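Long-range contact in putative Zn-dependent Alcohol Dehydrogenase (Rhodobacter sphaeroides, PDB 3IV6), which binds S-adenosylmethionine through a Rossmann-like domain and, despite its alcohol dehydrogenase name, is probably an S-adenosylmethionine-dependent methyltransferase: residues A[49-54]-A[68-73]. Sequence-based numbering, arbitrary orientation.
Sequences VAVIGA and ASVTVF. With SAM (S-adenosylmethionine), chain E.
The carbonyl oxygen of F73 takes the N-H of G53 nearly end-on, with G53 N 2.8 Å from F73 O and an N-H...O angle of 175°. This bond closes the pairing of two parallel strands, 49-52 and 69-73, just where the first gives way to a loop. Four more backbone bonds precede it: V49 N to S69 O, T71 N to V49 O, V51 N to T71 O, and F73 N to V51 O at 2.9 Å. The axes of these short strands cross at -23°, the twist of neighbouring parallel strands.

On the sheet face shared by A50, I52, T71 and F73, the phenyl ring of F73 rises from the sheet. CD1 of I52 reaches the ring edge near its plane, 3.5 Å from F73 CD2, and A50 CB sits 3.9 Å from F73 CE2. With CG beside its own backbone N (chi1 -64°), the ring leans toward T71, whose CG2 packs over one face near the rim. The other sheet face carries V49, V51, V70 and V72; helix 57-65, the crossover of this beta-alpha-beta unit, packs on the last three. At the start of the strand pair V49 CG2 meets A68 CB at 3.6 Å, and at the other end V72 CG1 lies 3.7 Å from A54 CB.

G53 faces S-adenosylmethionine, its CA 3.4 Å from the ribose O4'. A54 N bonds to D74, whose other carboxylate oxygen holds the ligand. The strand pairing thus sets the G53-A54 loop next to D74 at the S-adenosylmethionine site, consistent with a Rossmann-like methyltransferase.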
ATOM      1  N   VAL A  49      -1.221   9.614  14.617  1.00 24.00           N
ATOM      2  CA  VAL A  49      -0.692   8.809  13.527  1.00 23.65           C
ATOM      3  C   VAL A  49      -1.820   8.143  12.762  1.00 21.28           C
ATOM      4  O   VAL A  49      -2.674   7.505  13.350  1.00 19.94           O
ATOM      5  CB  VAL A  49       0.234   7.682  14.071  1.00 24.43           C
ATOM      6  CG1 VAL A  49       0.714   6.793  12.941  1.00 12.86           C
ATOM      7  CG2 VAL A  49       1.381   8.259  14.895  1.00 23.07           C
ATOM      8  N   ALA A  50      -1.805   8.255  11.443  1.00 22.80           N
ATOM      9  CA  ALA A  50      -2.746   7.509  10.602  1.00 17.34           C
ATOM     10  C   ALA A  50      -1.979   6.441   9.865  1.00 22.06           C
ATOM     11  O   ALA A  50      -1.027   6.756   9.151  1.00 22.30           O
ATOM     12  CB  ALA A  50      -3.375   8.423   9.613  1.00 14.73           C
ATOM     13  N   VAL A  51      -2.386   5.187  10.032  1.00 23.21           N
ATOM     14  CA  VAL A  51      -1.914   4.108   9.172  1.00 20.09           C
ATOM     15  C   VAL A  51      -2.936   3.779   8.088  1.00 21.01           C
ATOM     16  O   VAL A  51      -4.064   3.387   8.384  1.00 21.74           O
ATOM     17  CB  VAL A  51      -1.610   2.833   9.981  1.00 18.76           C
ATOM     18  CG1 VAL A  51      -0.991   1.772   9.085  1.00 16.98           C
ATOM     19  CG2 VAL A  51      -0.694   3.154  11.151  1.00 15.15           C
ATOM     20  N   ILE A  52      -2.532   3.943   6.832  1.00 21.38           N
ATOM     21  CA  ILE A  52      -3.301   3.427   5.707  1.00 19.32           C
ATOM     22  C   ILE A  52      -2.944   1.973   5.416  1.00 23.14           C
ATOM     23  O   ILE A  52      -1.790   1.651   5.136  1.00 23.43           O
ATOM     24  CB  ILE A  52      -3.074   4.266   4.435  1.00 19.01           C
ATOM     25  CG1 ILE A  52      -3.018   5.755   4.782  1.00 18.91           C
ATOM     26  CG2 ILE A  52      -4.167   3.992   3.414  1.00 21.56           C
ATOM     27  CD1 ILE A  52      -4.229   6.251   5.541  1.00 23.02           C
ATOM     28  N   GLY A  53      -3.943   1.099   5.484  1.00 23.76           N
ATOM     29  CA  GLY A  53      -3.720  -0.326   5.327  1.00 24.27           C
ATOM     30  C   GLY A  53      -3.890  -1.088   6.627  1.00 25.71           C
ATOM     31  O   GLY A  53      -2.941  -1.241   7.396  1.00 30.63           O
ATOM     32  N   ALA A  54      -5.105  -1.565   6.874  1.00 27.89           N
ATOM     33  CA  ALA A  54      -5.410  -2.287   8.103  1.00 25.18           C
ATOM     34  C   ALA A  54      -4.692  -3.632   8.144  1.00 27.23           C
ATOM     35  O   ALA A  54      -4.778  -4.362   9.132  1.00 26.94           O
ATOM     36  CB  ALA A  54      -6.912  -2.482   8.246  1.00 27.45           C
ATOM     37  N   ALA A  68       1.193   6.576  20.724  1.00 31.07           N
ATOM     38  CA  ALA A  68       0.612   7.439  19.709  1.00 28.11           C
ATOM     39  C   ALA A  68      -0.857   7.165  19.686  1.00 27.37           C
ATOM     40  O   ALA A  68      -1.268   6.086  20.069  1.00 28.97           O
ATOM     41  CB  ALA A  68       1.209   7.136  18.338  1.00 30.74           C
ATOM     42  N   SER A  69      -1.627   8.163  19.248  1.00 29.32           N
ATOM     43  CA  SER A  69      -3.067   8.071  19.052  1.00 29.46           C
ATOM     44  C   SER A  69      -3.292   7.688  17.607  1.00 29.56           C
ATOM     45  O   SER A  69      -3.200   8.545  16.726  1.00 28.85           O
ATOM     46  CB  SER A  69      -3.735   9.418  19.341  1.00 33.44           C
ATOM     47  OG  SER A  69      -4.200   9.471  20.677  1.00 39.71           O
ATOM     48  N   VAL A  70      -3.562   6.398  17.379  1.00 24.31           N
ATOM     49  CA  VAL A  70      -3.614   5.800  16.040  1.00 21.80           C
ATOM     50  C   VAL A  70      -4.993   5.621  15.471  1.00 22.16           C
ATOM     51  O   VAL A  70      -5.880   5.097  16.111  1.00 22.99           O
ATOM     52  CB  VAL A  70      -3.020   4.407  16.086  1.00 24.10           C
ATOM     53  CG1 VAL A  70      -2.984   3.794  14.706  1.00 19.15           C
ATOM     54  CG2 VAL A  70      -1.649   4.451  16.742  1.00 23.50           C
ATOM     55  N   THR A  71      -5.150   6.050  14.238  1.00 23.89           N
ATOM     56  CA  THR A  71      -6.344   5.811  13.446  1.00 26.32           C
ATOM     57  C   THR A  71      -5.900   4.962  12.255  1.00 24.76           C
ATOM     58  O   THR A  71      -4.901   5.279  11.625  1.00 24.32           O
ATOM     59  CB  THR A  71      -6.961   7.163  12.921  1.00 25.90           C
ATOM     60  OG1 THR A  71      -7.480   7.936  14.011  1.00 29.43           O
ATOM     61  CG2 THR A  71      -8.080   6.905  11.958  1.00 27.69           C
ATOM     62  N   VAL A  72      -6.627   3.894  11.945  1.00 25.64           N
ATOM     63  CA  VAL A  72      -6.332   3.100  10.758  1.00 26.21           C
ATOM     64  C   VAL A  72      -7.392   3.316   9.696  1.00 28.98           C
ATOM     65  O   VAL A  72      -8.577   3.329  10.008  1.00 29.82           O
ATOM     66  CB  VAL A  72      -6.315   1.597  11.072  1.00 28.68           C
ATOM     67  CG1 VAL A  72      -6.054   0.770   9.796  1.00 19.64           C
ATOM     68  CG2 VAL A  72      -5.320   1.289  12.201  1.00 25.18           C
ATOM     69  N   PHE A  73      -6.957   3.480   8.448  1.00 30.16           N
ATOM     70  CA  PHE A  73      -7.845   3.605   7.298  1.00 25.32           C
ATOM     71  C   PHE A  73      -7.655   2.427   6.365  1.00 24.08           C
ATOM     72  O   PHE A  73      -6.537   1.999   6.108  1.00 21.93           O
ATOM     73  CB  PHE A  73      -7.565   4.894   6.551  1.00 18.58           C
ATOM     74  CG  PHE A  73      -7.860   6.122   7.358  1.00 28.73           C
ATOM     75  CD1 PHE A  73      -9.152   6.371   7.820  1.00 28.39           C
ATOM     76  CD2 PHE A  73      -6.846   7.046   7.671  1.00 29.68           C
ATOM     77  CE1 PHE A  73      -9.441   7.497   8.548  1.00 25.87           C
ATOM     78  CE2 PHE A  73      -7.128   8.200   8.435  1.00 23.19           C
ATOM     79  CZ  PHE A  73      -8.426   8.418   8.865  1.00 28.35           C
TER
HETATM   80  N   SAM E 301      -0.296  -5.224   2.944  1.00 42.04           N
HETATM   81  CA  SAM E 301       1.127  -4.948   2.856  1.00 38.72           C
HETATM   82  C   SAM E 301       1.701  -4.602   4.213  1.00 30.22           C
HETATM   83  O   SAM E 301       1.022  -4.545   5.247  1.00 27.19           O
HETATM   84  OXT SAM E 301       2.894  -4.401   4.242  1.00 31.74           O
HETATM   85  CB  SAM E 301       1.423  -3.883   1.807  1.00 37.81           C
HETATM   86  CG  SAM E 301       0.253  -3.518   0.882  1.00 38.73           C
HETATM   87  SD  SAM E 301      -0.981  -2.347   1.533  1.00 56.25           S
HETATM   88  CE  SAM E 301      -0.474  -2.108   3.259  1.00 34.75           C
HETATM   89  C5' SAM E 301      -2.522  -3.331   1.555  1.00 32.16           C
HETATM   90  C4' SAM E 301      -3.621  -2.931   2.533  1.00 32.85           C
HETATM   91  O4' SAM E 301      -4.118  -1.647   2.195  1.00 31.89           O
HETATM   92  C3' SAM E 301      -4.826  -3.853   2.477  1.00 36.31           C
HETATM   93  O3' SAM E 301      -5.314  -3.961   3.794  1.00 34.93           O
HETATM   94  C2' SAM E 301      -5.858  -3.095   1.667  1.00 34.20           C
HETATM   95  O2' SAM E 301      -7.171  -3.349   2.120  1.00 33.84           O
HETATM   96  C1' SAM E 301      -5.499  -1.642   1.919  1.00 27.21           C
HETATM   97  N9  SAM E 301      -5.753  -0.807   0.737  1.00 21.57           N
HETATM   98  C8  SAM E 301      -5.382  -1.092  -0.551  1.00 23.23           C
HETATM   99  N7  SAM E 301      -5.819  -0.091  -1.363  1.00 23.35           N
HETATM  100  C5  SAM E 301      -6.471   0.843  -0.616  1.00 24.76           C
HETATM  101  C6  SAM E 301      -7.104   2.057  -0.943  1.00 25.11           C
HETATM  102  N6  SAM E 301      -7.173   2.520  -2.194  1.00 21.75           N
HETATM  103  N1  SAM E 301      -7.696   2.776   0.065  1.00 24.76           N
HETATM  104  C2  SAM E 301      -7.667   2.284   1.363  1.00 27.24           C
HETATM  105  N3  SAM E 301      -7.039   1.108   1.699  1.00 21.07           N
HETATM  106  C4  SAM E 301      -6.446   0.391   0.717  1.00 22.55           C